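Alpha-galactosidase 1 (Saccharomyces cerevisiae, PDB 3LRK) hydrolyses terminal, non-reducing alpha-D-galactose residues from alpha-galactosides such as galactose oligosaccharides, galactomannans and galactolipids, acting as a secreted homotetrameric glycoside hydrolase of family 27. Local coordinates at residues A[99-104]-A[140-145]; A[69-74]-A[108-113]; A[44-49]-A[92-97]; A[134-139]-A[175-180]. The protein carries 1 engineered substitution. All coordinates share one frame; numbering follows the deposited sequence.

Contact 1 (A[99-104]-A[140-145]); sequences VADHLH and NNRVDY. With NA (sodium ion), chain K; NAG (2-acetamido-2-deoxy-beta-D-glucopyranose), chain D.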
# COMPACT_ATOMS: atom_id res chain seq x y z
N VAL A 99 -38.00 -20.98 -17.25
CA VAL A 99 -37.66 -19.62 -17.71
C VAL A 99 -36.61 -19.70 -18.83
O VAL A 99 -36.75 -19.05 -19.86
CB VAL A 99 -37.13 -18.72 -16.56
CG1 VAL A 99 -36.86 -17.26 -17.04
CG2 VAL A 99 -38.09 -18.74 -15.37
N ALA A 100 -35.57 -20.51 -18.62
CA ALA A 100 -34.53 -20.76 -19.64
C ALA A 100 -35.12 -21.22 -20.98
O ALA A 100 -34.68 -20.79 -22.03
CB ALA A 100 -33.54 -21.81 -19.12
N ASP A 101 -36.11 -22.11 -20.91
CA ASP A 101 -36.73 -22.72 -22.11
C ASP A 101 -37.48 -21.68 -22.94
O ASP A 101 -37.34 -21.64 -24.17
CB ASP A 101 -37.69 -23.84 -21.70
CG ASP A 101 -36.98 -25.02 -21.06
OD1 ASP A 101 -35.76 -25.18 -21.25
OD2 ASP A 101 -37.65 -25.80 -20.36
N HIS A 102 -38.26 -20.84 -22.25
CA HIS A 102 -38.92 -19.68 -22.88
C HIS A 102 -37.92 -18.73 -23.52
O HIS A 102 -38.12 -18.26 -24.65
CB HIS A 102 -39.74 -18.91 -21.85
CG HIS A 102 -41.13 -19.43 -21.67
ND1 HIS A 102 -42.02 -19.52 -22.72
CD2 HIS A 102 -41.80 -19.85 -20.57
CE1 HIS A 102 -43.17 -19.98 -22.28
NE2 HIS A 102 -43.07 -20.19 -20.98
N LEU A 103 -36.84 -18.43 -22.79
CA LEU A 103 -35.78 -17.58 -23.33
C LEU A 103 -35.12 -18.19 -24.57
O LEU A 103 -35.01 -17.52 -25.60
CB LEU A 103 -34.74 -17.21 -22.25
CG LEU A 103 -35.29 -16.32 -21.12
CD1 LEU A 103 -34.29 -16.14 -19.97
CD2 LEU A 103 -35.73 -14.96 -21.64
N HIS A 104 -34.72 -19.45 -24.48
CA HIS A 104 -34.07 -20.15 -25.59
C HIS A 104 -34.99 -20.25 -26.82
O HIS A 104 -34.52 -20.15 -27.95
CB HIS A 104 -33.59 -21.54 -25.16
CG HIS A 104 -32.52 -21.50 -24.11
ND1 HIS A 104 -32.32 -22.53 -23.21
CD2 HIS A 104 -31.61 -20.55 -23.80
CE1 HIS A 104 -31.31 -22.22 -22.40
NE2 HIS A 104 -30.87 -21.02 -22.74
N ASN A 140 -28.50 -27.81 -14.39
CA ASN A 140 -29.80 -28.52 -14.38
C ASN A 140 -30.93 -27.63 -14.87
O ASN A 140 -31.90 -28.11 -15.48
CB ASN A 140 -30.15 -29.04 -12.98
CG ASN A 140 -29.34 -30.25 -12.57
OD1 ASN A 140 -28.51 -30.76 -13.34
ND2 ASN A 140 -29.56 -30.71 -11.35
N ASN A 141 -30.79 -26.33 -14.60
CA ASN A 141 -31.77 -25.33 -14.99
C ASN A 141 -31.45 -24.60 -16.30
O ASN A 141 -32.06 -23.58 -16.62
CB ASN A 141 -32.02 -24.38 -13.83
CG ASN A 141 -32.74 -25.07 -12.70
OD1 ASN A 141 -32.11 -25.57 -11.76
ND2 ASN A 141 -34.06 -25.18 -12.82
N ARG A 142 -30.47 -25.14 -17.03
CA ARG A 142 -30.17 -24.74 -18.42
C ARG A 142 -29.75 -23.27 -18.56
O ARG A 142 -30.06 -22.60 -19.55
CB ARG A 142 -31.34 -25.13 -19.35
CG ARG A 142 -31.60 -26.63 -19.30
CD ARG A 142 -32.80 -27.07 -20.11
NE ARG A 142 -34.10 -26.75 -19.51
CZ ARG A 142 -34.66 -27.41 -18.50
NH1 ARG A 142 -34.02 -28.41 -17.90
NH2 ARG A 142 -35.87 -27.07 -18.07
N VAL A 143 -29.01 -22.82 -17.55
CA VAL A 143 -28.44 -21.49 -17.48
C VAL A 143 -27.21 -21.38 -18.40
O VAL A 143 -26.46 -22.34 -18.54
CB VAL A 143 -28.05 -21.19 -16.00
CG1 VAL A 143 -27.21 -19.92 -15.86
CG2 VAL A 143 -29.32 -21.11 -15.14
N ASP A 144 -27.01 -20.22 -19.02
CA ASP A 144 -25.91 -20.01 -20.00
C ASP A 144 -24.83 -19.04 -19.55
O ASP A 144 -23.83 -18.86 -20.26
CB ASP A 144 -26.48 -19.50 -21.33
CG ASP A 144 -27.64 -20.33 -21.83
OD1 ASP A 144 -27.45 -21.54 -22.08
OD2 ASP A 144 -28.74 -19.77 -21.92
N TYR A 145 -25.03 -18.42 -18.39
CA TYR A 145 -24.23 -17.29 -17.92
C TYR A 145 -24.38 -17.17 -16.41
O TYR A 145 -25.49 -17.30 -15.88
CB TYR A 145 -24.74 -16.02 -18.62
CG TYR A 145 -24.09 -14.68 -18.32
CD1 TYR A 145 -24.27 -14.02 -17.10
CD2 TYR A 145 -23.36 -14.02 -19.32
CE1 TYR A 145 -23.71 -12.75 -16.87
CE2 TYR A 145 -22.80 -12.78 -19.10
CZ TYR A 145 -22.97 -12.14 -17.88
OH TYR A 145 -22.41 -10.89 -17.68
NA NA K . -44.48 -21.29 -19.55
C1 NAG D . -39.68 -24.62 -26.72
C2 NAG D . -40.89 -25.12 -25.95
C3 NAG D . -40.92 -26.65 -25.95
C4 NAG D . -40.81 -27.22 -27.37
C5 NAG D . -39.70 -26.53 -28.15
C6 NAG D . -39.77 -26.87 -29.64
C7 NAG D . -41.54 -23.48 -24.24
C8 NAG D . -41.61 -23.17 -22.77
N2 NAG D . -40.91 -24.61 -24.59
O3 NAG D . -42.10 -27.11 -25.34
O4 NAG D . -40.57 -28.61 -27.32
O5 NAG D . -39.77 -25.11 -28.05
O6 NAG D . -38.49 -26.64 -30.17
O7 NAG D . -42.03 -22.70 -25.06
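A Schellman motif ends helix 131-140 on the outside of the TIM barrel, and its residue of positive phi, Arg142, lies against helix 96-105. The Arg142 chain bends at chi3 (-75°) and grips the Asp101 carboxylate side-on, with NE and NH2 each taking one oxygen. Arg142 NE meets the syn lone pair of Asp101 OD1 at 2.9 Å, while Arg142 NH2 reaches Asp101 OD2 at 3.2 Å from above the carboxylate plane. Carboxylate and guanidinium are 16° from coplanar. One turn further along the helix, His104 and Asp144 meet tip to tip. His104 NE2 donates to the syn lone pair of Asp144 OD2 at 2.6 Å, nearly straight and in the ring plane. Asp144 leads from this helix end into strand 145-149; its OD2 also accepts from Phe110 N and its OD1 pairs with Arg179, so the carboxylate is held from several sides, which would probably stabilise its negative charge. Between the two polar pairs the methyl CB of Ala100 rests 3.4 Å from Asn141 O. On another side of the helix, His102 NE2 binds the sodium ion at 2.3 Å, and the acetamido methyl C8 of the NAG covers the His102 ring centre.

Contact 2 (A[69-74]-A[108-113]); sequences IILDDC and FLFGMY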
# COMPACT_ATOMS: atom_id res chain seq x y z
N ILE A 69 -30.17 -12.40 -21.09
CA ILE A 69 -31.17 -11.94 -20.12
C ILE A 69 -30.70 -12.41 -18.75
O ILE A 69 -30.80 -13.61 -18.41
CB ILE A 69 -32.60 -12.49 -20.43
CG1 ILE A 69 -33.04 -12.07 -21.85
CG2 ILE A 69 -33.61 -12.05 -19.36
CD1 ILE A 69 -33.07 -10.53 -22.09
N ILE A 70 -30.16 -11.47 -17.97
CA ILE A 70 -29.48 -11.82 -16.72
C ILE A 70 -30.34 -11.49 -15.50
O ILE A 70 -30.54 -10.32 -15.16
CB ILE A 70 -28.09 -11.14 -16.59
CG1 ILE A 70 -27.24 -11.38 -17.84
CG2 ILE A 70 -27.38 -11.64 -15.33
CD1 ILE A 70 -26.16 -10.30 -18.06
N LEU A 71 -30.83 -12.54 -14.86
CA LEU A 71 -31.56 -12.46 -13.61
C LEU A 71 -30.53 -12.28 -12.50
O LEU A 71 -29.61 -13.09 -12.38
CB LEU A 71 -32.37 -13.73 -13.38
CG LEU A 71 -33.10 -13.90 -12.04
CD1 LEU A 71 -34.25 -12.91 -11.89
CD2 LEU A 71 -33.58 -15.32 -11.87
N ASP A 72 -30.70 -11.22 -11.71
CA ASP A 72 -29.75 -10.87 -10.66
C ASP A 72 -30.15 -11.50 -9.31
O ASP A 72 -30.66 -12.62 -9.29
CB ASP A 72 -29.62 -9.33 -10.58
CG ASP A 72 -28.23 -8.87 -10.13
OD1 ASP A 72 -27.32 -8.73 -10.97
OD2 ASP A 72 -28.06 -8.64 -8.91
N ASP A 73 -29.91 -10.80 -8.21
CA ASP A 73 -30.06 -11.30 -6.84
C ASP A 73 -31.53 -11.56 -6.47
O ASP A 73 -32.44 -11.25 -7.24
CB ASP A 73 -29.45 -10.26 -5.88
CG ASP A 73 -28.91 -10.85 -4.56
OD1 ASP A 73 -29.26 -11.99 -4.15
OD2 ASP A 73 -28.09 -10.15 -3.93
N CYS A 74 -31.76 -12.13 -5.28
CA CYS A 74 -33.10 -12.26 -4.64
C CYS A 74 -34.07 -13.24 -5.31
O CYS A 74 -35.30 -13.06 -5.25
CB CYS A 74 -33.78 -10.90 -4.50
SG CYS A 74 -32.67 -9.50 -4.31
N PHE A 108 -32.87 -16.20 -27.01
CA PHE A 108 -32.14 -15.53 -25.94
C PHE A 108 -31.24 -16.53 -25.21
O PHE A 108 -31.43 -17.74 -25.30
CB PHE A 108 -33.11 -14.92 -24.92
CG PHE A 108 -33.67 -13.57 -25.33
CD1 PHE A 108 -35.02 -13.44 -25.66
CD2 PHE A 108 -32.86 -12.45 -25.37
CE1 PHE A 108 -35.55 -12.21 -26.04
CE2 PHE A 108 -33.37 -11.21 -25.74
CZ PHE A 108 -34.73 -11.09 -26.07
N LEU A 109 -30.28 -16.00 -24.46
CA LEU A 109 -29.50 -16.78 -23.53
C LEU A 109 -29.85 -16.34 -22.09
O LEU A 109 -30.22 -15.18 -21.88
CB LEU A 109 -28.00 -16.64 -23.82
CG LEU A 109 -27.55 -17.26 -25.15
CD1 LEU A 109 -26.03 -17.04 -25.39
CD2 LEU A 109 -27.89 -18.78 -25.19
N PHE A 110 -29.76 -17.26 -21.14
CA PHE A 110 -30.25 -17.04 -19.77
C PHE A 110 -29.07 -16.92 -18.79
O PHE A 110 -28.23 -17.81 -18.71
CB PHE A 110 -31.18 -18.19 -19.37
CG PHE A 110 -31.79 -18.06 -17.98
CD1 PHE A 110 -32.15 -16.81 -17.46
CD2 PHE A 110 -32.05 -19.20 -17.23
CE1 PHE A 110 -32.73 -16.70 -16.19
CE2 PHE A 110 -32.63 -19.10 -15.95
CZ PHE A 110 -32.97 -17.84 -15.45
N GLY A 111 -29.03 -15.80 -18.07
CA GLY A 111 -28.04 -15.57 -17.03
C GLY A 111 -28.66 -15.63 -15.64
O GLY A 111 -29.81 -15.22 -15.45
N MET A 112 -27.90 -16.15 -14.69
CA MET A 112 -28.30 -16.19 -13.28
C MET A 112 -27.19 -15.64 -12.39
O MET A 112 -26.13 -15.25 -12.88
CB MET A 112 -28.73 -17.61 -12.86
CG MET A 112 -30.19 -17.91 -13.25
SD MET A 112 -30.93 -19.36 -12.50
CE MET A 112 -31.25 -18.76 -10.85
N TYR A 113 -27.45 -15.58 -11.09
CA TYR A 113 -26.59 -14.87 -10.15
C TYR A 113 -26.34 -15.67 -8.86
O TYR A 113 -27.24 -16.32 -8.33
CB TYR A 113 -27.21 -13.49 -9.85
CG TYR A 113 -26.61 -12.77 -8.66
CD1 TYR A 113 -27.04 -13.06 -7.36
CD2 TYR A 113 -25.64 -11.77 -8.83
CE1 TYR A 113 -26.49 -12.41 -6.26
CE2 TYR A 113 -25.09 -11.10 -7.73
CZ TYR A 113 -25.53 -11.43 -6.45
OH TYR A 113 -25.00 -10.79 -5.34
O HOH W 1 -30.23 -15.38 -10.88
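Strands 68-70 and 109-115 run parallel, with Ile69 paired to Phe110 and Ile70 to Gly111, as neighbouring staves of the TIM barrel. Three backbone bonds join them: Ile69 N to Leu109 O, Gly111 N to Ile69 O at 2.8 Å, and Leu71 N to Gly111 O, the first nearly along the carbonyl axis, the others from above the carbonyl plane. Gly111 brings its CA within 4.0 Å of Ile70 CA, where a beta carbon would collide with Ile70 CG1. Beyond the last bridge a water donates to Leu71 O and accepts weakly from Tyr113 N. On the helix-facing side the Ile69 and Phe108 side chains cross obliquely, Ile69 CG1 3.5 Å from Phe108 CD2, and Leu71 CB lies 4.1 Å from Phe110 CE1. At the C-terminal strand ends, where the active site lies, substrate-binding Asp72 and Asp73 meet Tyr113. CG of Tyr113 is anti to its backbone N (chi1 166°), setting the ring against the Asp72-Asp73 backbone, with Asp72 OD2 and Asp73 N over one face, offset toward its rim. Asp72 OD1 pairs with Lys147, and Tyr113 OH is hydrogen-bonded to Asp149 OD2, the nucleophile. The Asp73 carboxylate, tilted 37° to that ring, brings CG to 3.3 Å from Tyr113 CE1.

Contact 3 (A[44-49]-A[92-97]); sequences VSEQLL and FPNGMG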
# COMPACT_ATOMS: atom_id res chain seq x y z
N VAL A 44 -38.36 -9.38 -8.54
CA VAL A 44 -38.19 -10.15 -9.77
C VAL A 44 -39.24 -11.25 -9.85
O VAL A 44 -39.79 -11.66 -8.83
CB VAL A 44 -36.76 -10.79 -9.88
CG1 VAL A 44 -35.69 -9.73 -9.89
CG2 VAL A 44 -36.50 -11.78 -8.74
N SER A 45 -39.52 -11.73 -11.06
CA SER A 45 -40.41 -12.88 -11.26
C SER A 45 -40.21 -13.43 -12.66
O SER A 45 -39.58 -12.77 -13.48
CB SER A 45 -41.87 -12.48 -11.06
OG SER A 45 -42.31 -11.62 -12.10
N GLU A 46 -40.72 -14.63 -12.92
CA GLU A 46 -40.72 -15.16 -14.29
C GLU A 46 -41.34 -14.15 -15.24
O GLU A 46 -40.77 -13.84 -16.29
CB GLU A 46 -41.47 -16.50 -14.38
CG GLU A 46 -41.47 -17.07 -15.80
CD GLU A 46 -42.32 -18.33 -15.98
OE1 GLU A 46 -42.21 -19.28 -15.18
OE2 GLU A 46 -43.09 -18.37 -16.96
N GLN A 47 -42.51 -13.63 -14.85
CA GLN A 47 -43.26 -12.68 -15.67
C GLN A 47 -42.46 -11.44 -16.06
O GLN A 47 -42.47 -11.05 -17.23
CB GLN A 47 -44.57 -12.27 -14.98
CG GLN A 47 -45.63 -11.77 -15.95
CD GLN A 47 -46.06 -12.86 -16.92
OE1 GLN A 47 -46.36 -13.98 -16.51
NE2 GLN A 47 -46.10 -12.53 -18.21
N LEU A 48 -41.78 -10.83 -15.08
CA LEU A 48 -40.88 -9.70 -15.34
C LEU A 48 -39.86 -10.05 -16.41
O LEU A 48 -39.65 -9.29 -17.36
CB LEU A 48 -40.10 -9.27 -14.06
CG LEU A 48 -38.76 -8.54 -14.32
CD1 LEU A 48 -38.95 -7.08 -14.75
CD2 LEU A 48 -37.78 -8.63 -13.14
N LEU A 49 -39.23 -11.20 -16.23
CA LEU A 49 -38.14 -11.62 -17.07
C LEU A 49 -38.60 -11.82 -18.51
O LEU A 49 -37.95 -11.37 -19.45
CB LEU A 49 -37.54 -12.90 -16.51
CG LEU A 49 -36.06 -12.93 -16.10
CD1 LEU A 49 -35.58 -11.63 -15.46
CD2 LEU A 49 -35.86 -14.10 -15.17
N PHE A 92 -40.91 -17.62 -9.03
CA PHE A 92 -40.64 -18.54 -10.14
C PHE A 92 -41.42 -19.85 -9.95
O PHE A 92 -40.84 -20.88 -9.61
CB PHE A 92 -39.13 -18.76 -10.30
CG PHE A 92 -38.37 -17.48 -10.47
CD1 PHE A 92 -37.75 -16.87 -9.38
CD2 PHE A 92 -38.33 -16.84 -11.71
CE1 PHE A 92 -37.09 -15.66 -9.52
CE2 PHE A 92 -37.68 -15.62 -11.86
CZ PHE A 92 -37.05 -15.03 -10.77
N PRO A 93 -42.76 -19.79 -10.18
CA PRO A 93 -43.67 -20.92 -9.92
C PRO A 93 -43.40 -22.20 -10.73
O PRO A 93 -43.84 -23.27 -10.32
CB PRO A 93 -45.05 -20.34 -10.25
CG PRO A 93 -44.80 -19.13 -11.08
CD PRO A 93 -43.47 -18.59 -10.67
N ASN A 94 -42.66 -22.08 -11.83
CA ASN A 94 -42.37 -23.20 -12.73
C ASN A 94 -40.90 -23.66 -12.67
O ASN A 94 -40.49 -24.56 -13.42
CB ASN A 94 -42.78 -22.79 -14.15
CG ASN A 94 -44.24 -22.36 -14.23
OD1 ASN A 94 -45.12 -23.14 -13.90
ND2 ASN A 94 -44.49 -21.12 -14.63
N GLY A 95 -40.13 -23.09 -11.76
CA GLY A 95 -38.69 -23.39 -11.67
C GLY A 95 -37.93 -22.51 -12.64
O GLY A 95 -38.52 -21.81 -13.47
N MET A 96 -36.60 -22.53 -12.55
CA MET A 96 -35.76 -21.69 -13.39
C MET A 96 -35.60 -22.27 -14.80
O MET A 96 -35.56 -21.52 -15.76
CB MET A 96 -34.39 -21.47 -12.74
CG MET A 96 -34.47 -20.90 -11.30
SD MET A 96 -35.67 -19.55 -11.08
CE MET A 96 -35.06 -18.34 -12.21
N GLY A 97 -35.50 -23.59 -14.91
CA GLY A 97 -35.28 -24.25 -16.21
C GLY A 97 -36.38 -23.88 -17.19
O GLY A 97 -36.14 -23.72 -18.38
O HOH W 2 -40.83 -19.69 -13.19
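Phe92 carries CG anti to its carbonyl carbon (chi1 -55°), sending the ring across the start of helix 46-58, while Glu46 stretches out from that helix with CG anti to the backbone N (chi1 -180°) and an extended chain. The CD2-CE2 side of the ring and CZ do the touching: Phe92 CE2 lies 3.4 Å from Glu46 N and equally near Ser45 C. Val44 CG2 comes to 3.9 Å from Phe92 CZ, and the Leu49 side chain crosses that of Phe92 at about a right angle, Leu49 CD2 4.1 Å from Phe92 CE2. Met96 CE, from the first turn of helix 96-105, stands over one face, offset toward the rim. These are the N-terminal ends of two successive helices on the outside of the TIM barrel. Ser45 is the N-cap of helix 46-58, its OG accepting from Leu48 N at 3.1 Å. A type I beta turn, Phe92 to Gly95, leads into helix 96-105 and lifts Asn94 toward Glu46. Asn94 ND2 donates to Glu46 OE1 at 3.0 Å, almost straight and in its own amide plane, but meets the carboxylate from above its plane, the amide and carboxylate planes being 51° apart. A water donates to the same Glu46 OE1 at 2.5 Å and to Gly95 O, and accepts weakly from Asn94 N, so two bonds tie this oxygen to the turn. Leu71 and Trp75 pack against Phe92.

Contact 4 (A[134-139]-A[175-180]); sequences DAQFFA and NKTGRP. With NAG (2-acetamido-2-deoxy-beta-D-glucopyranose), chain E.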
# COMPACT_ATOMS: atom_id res chain seq x y z
N ASP A 134 -23.99 -25.91 -6.60
CA ASP A 134 -24.63 -24.71 -7.14
C ASP A 134 -24.44 -24.60 -8.65
O ASP A 134 -25.40 -24.33 -9.38
CB ASP A 134 -24.19 -23.46 -6.38
CG ASP A 134 -24.82 -23.38 -4.98
OD1 ASP A 134 -25.48 -24.35 -4.56
OD2 ASP A 134 -24.65 -22.35 -4.31
N ALA A 135 -23.22 -24.86 -9.11
CA ALA A 135 -22.96 -25.01 -10.55
C ALA A 135 -23.88 -26.07 -11.17
O ALA A 135 -24.42 -25.86 -12.25
CB ALA A 135 -21.49 -25.36 -10.80
N GLN A 136 -24.05 -27.21 -10.48
CA GLN A 136 -24.97 -28.27 -10.91
C GLN A 136 -26.42 -27.79 -11.01
O GLN A 136 -27.10 -28.07 -12.01
CB GLN A 136 -24.88 -29.50 -10.00
CG GLN A 136 -25.56 -30.75 -10.59
CD GLN A 136 -24.96 -31.16 -11.94
OE1 GLN A 136 -23.74 -31.33 -12.07
NE2 GLN A 136 -25.81 -31.31 -12.94
N PHE A 137 -26.89 -27.09 -9.98
CA PHE A 137 -28.20 -26.43 -10.04
C PHE A 137 -28.35 -25.55 -11.30
O PHE A 137 -29.37 -25.63 -12.00
CB PHE A 137 -28.49 -25.60 -8.77
CG PHE A 137 -29.74 -24.77 -8.87
CD1 PHE A 137 -30.96 -25.27 -8.43
CD2 PHE A 137 -29.70 -23.50 -9.44
CE1 PHE A 137 -32.11 -24.51 -8.54
CE2 PHE A 137 -30.86 -22.74 -9.56
CZ PHE A 137 -32.06 -23.25 -9.11
N PHE A 138 -27.34 -24.71 -11.58
CA PHE A 138 -27.44 -23.82 -12.73
C PHE A 138 -27.50 -24.60 -14.06
O PHE A 138 -28.29 -24.28 -14.94
CB PHE A 138 -26.34 -22.74 -12.74
CG PHE A 138 -26.40 -21.80 -11.55
CD1 PHE A 138 -27.56 -21.07 -11.27
CD2 PHE A 138 -25.30 -21.67 -10.71
CE1 PHE A 138 -27.61 -20.21 -10.16
CE2 PHE A 138 -25.34 -20.82 -9.61
CZ PHE A 138 -26.50 -20.08 -9.33
N ALA A 139 -26.67 -25.63 -14.18
CA ALA A 139 -26.67 -26.50 -15.37
C ALA A 139 -27.98 -27.30 -15.51
O ALA A 139 -28.50 -27.44 -16.62
CB ALA A 139 -25.49 -27.41 -15.35
N ASN A 175 -17.32 -25.93 -15.13
CA ASN A 175 -16.73 -26.80 -16.13
C ASN A 175 -17.17 -28.26 -15.93
O ASN A 175 -17.49 -28.96 -16.90
CB ASN A 175 -15.20 -26.68 -16.13
CG ASN A 175 -14.57 -27.47 -17.26
OD1 ASN A 175 -14.30 -28.66 -17.11
ND2 ASN A 175 -14.38 -26.82 -18.40
N LYS A 176 -17.18 -28.70 -14.67
CA LYS A 176 -17.52 -30.09 -14.30
C LYS A 176 -18.92 -30.51 -14.77
O LYS A 176 -19.14 -31.69 -15.04
CB LYS A 176 -17.37 -30.30 -12.77
CG LYS A 176 -17.44 -31.77 -12.31
CD LYS A 176 -17.68 -31.89 -10.79
CE LYS A 176 -17.53 -33.36 -10.32
NZ LYS A 176 -18.23 -33.60 -9.01
N THR A 177 -19.83 -29.55 -14.89
CA THR A 177 -21.21 -29.83 -15.34
C THR A 177 -21.30 -30.22 -16.81
O THR A 177 -22.28 -30.85 -17.24
CB THR A 177 -22.14 -28.62 -15.12
OG1 THR A 177 -21.81 -27.58 -16.06
CG2 THR A 177 -22.05 -28.09 -13.68
N GLY A 178 -20.28 -29.84 -17.59
CA GLY A 178 -20.27 -30.08 -19.03
C GLY A 178 -21.10 -29.10 -19.85
O GLY A 178 -21.07 -29.15 -21.09
N ARG A 179 -21.85 -28.22 -19.18
CA ARG A 179 -22.68 -27.24 -19.87
C ARG A 179 -21.87 -25.95 -20.00
O ARG A 179 -21.39 -25.45 -18.99
CB ARG A 179 -24.01 -26.97 -19.14
CG ARG A 179 -24.91 -25.98 -19.93
CD ARG A 179 -26.20 -25.57 -19.23
NE ARG A 179 -26.98 -24.69 -20.11
CZ ARG A 179 -27.83 -25.13 -21.04
NH1 ARG A 179 -28.03 -26.43 -21.20
NH2 ARG A 179 -28.47 -24.26 -21.81
N PRO A 180 -21.71 -25.43 -21.24
CA PRO A 180 -21.03 -24.16 -21.41
C PRO A 180 -21.76 -23.04 -20.67
O PRO A 180 -22.97 -22.86 -20.82
CB PRO A 180 -21.07 -23.92 -22.93
CG PRO A 180 -21.27 -25.28 -23.52
CD PRO A 180 -22.16 -25.99 -22.53
C1 NAG E . -13.84 -27.63 -19.47
C2 NAG E . -14.54 -27.08 -20.72
C3 NAG E . -13.92 -27.61 -22.01
C4 NAG E . -12.41 -27.40 -22.03
C5 NAG E . -11.75 -27.81 -20.72
C6 NAG E . -10.40 -27.10 -20.67
C7 NAG E . -16.91 -26.52 -20.45
C8 NAG E . -18.30 -27.06 -20.41
N2 NAG E . -15.95 -27.41 -20.71
O3 NAG E . -14.46 -26.91 -23.10
O4 NAG E . -11.83 -28.14 -23.09
O5 NAG E . -12.45 -27.40 -19.54
O6 NAG E . -9.61 -27.85 -19.80
O7 NAG E . -16.69 -25.32 -20.26
O HOH W 3 -23.23 -32.67 -14.48
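Thr177 OG1 has two bonds, both within its own part of the chain: it accepts from Arg179 N at 3.2 Å, which makes an ST turn, and it is hydrogen-bonded to Leu174 O one turn back in helix 160-177. The hydroxyl sits in the crowded position between backbone N and carbonyl carbon (chi1 71°), so CG2 is anti to the carbonyl carbon and, with CB, faces helix 131-140. The contact across the segments is van der Waals, led by methyl groups. Thr177 CB lies 3.6 Å from Ala139 CB, and Thr177 CG2 rests 3.6 Å from Ala135 O and 4.0 Å from Ala135 CB. The small alanines, one turn apart on the helix, let the backbones approach to 6.0 Å between Gln136 CA and Thr177 CA. Here two neighbouring outer helices of the TIM barrel meet at their C-terminal ends, 160-177 closing at Gly178, whose phi is positive, before the chain turns toward strand 182-185. Arg179 runs fully extended from CG to NE alongside the end of helix 131-140, its CD 3.9 Å from Ala139 O; beyond, NE is hydrogen-bonded to Val143 O. Nearer the solvent, Gln136 bends at chi2 (59°), and it and Thr177 run alongside in opposite senses. A water donates to Gln136 OE1 at 2.8 Å and weakly to Thr177 O, while Gln136 NE2 is hydrogen-bonded to Asn140 OD1. Asn175 points away from helix 131-140 and carries an N-linked NAG, joined through ND2 to C1; the sugar's acetamido methyl C8 turns back to lie 3.5 Å from Gly178 C.

How the contacts relate
All four contacts lie in one sector of the TIM barrel. Contact 2 is buried, strand on strand, joined by backbone bonds and reaching the substrate site; contact 3 is also largely buried, pairing helix starts around an aromatic ring. Contacts 1 and 4 are surface contacts, the former built on charge, the latter on methyl groups. Helix 96-105 serves contacts 1 and 3, and helix 131-140 leads from contact 4 into the loop of contact 1, which Arg179 of contact 4 also reaches. Phe110 O and Asp144 N (2.7 Å, probably hydrogen-bonded) tie contact 2 to contact 1, while Leu71 of contact 2 packs on Phe92 and Met96 of contact 3.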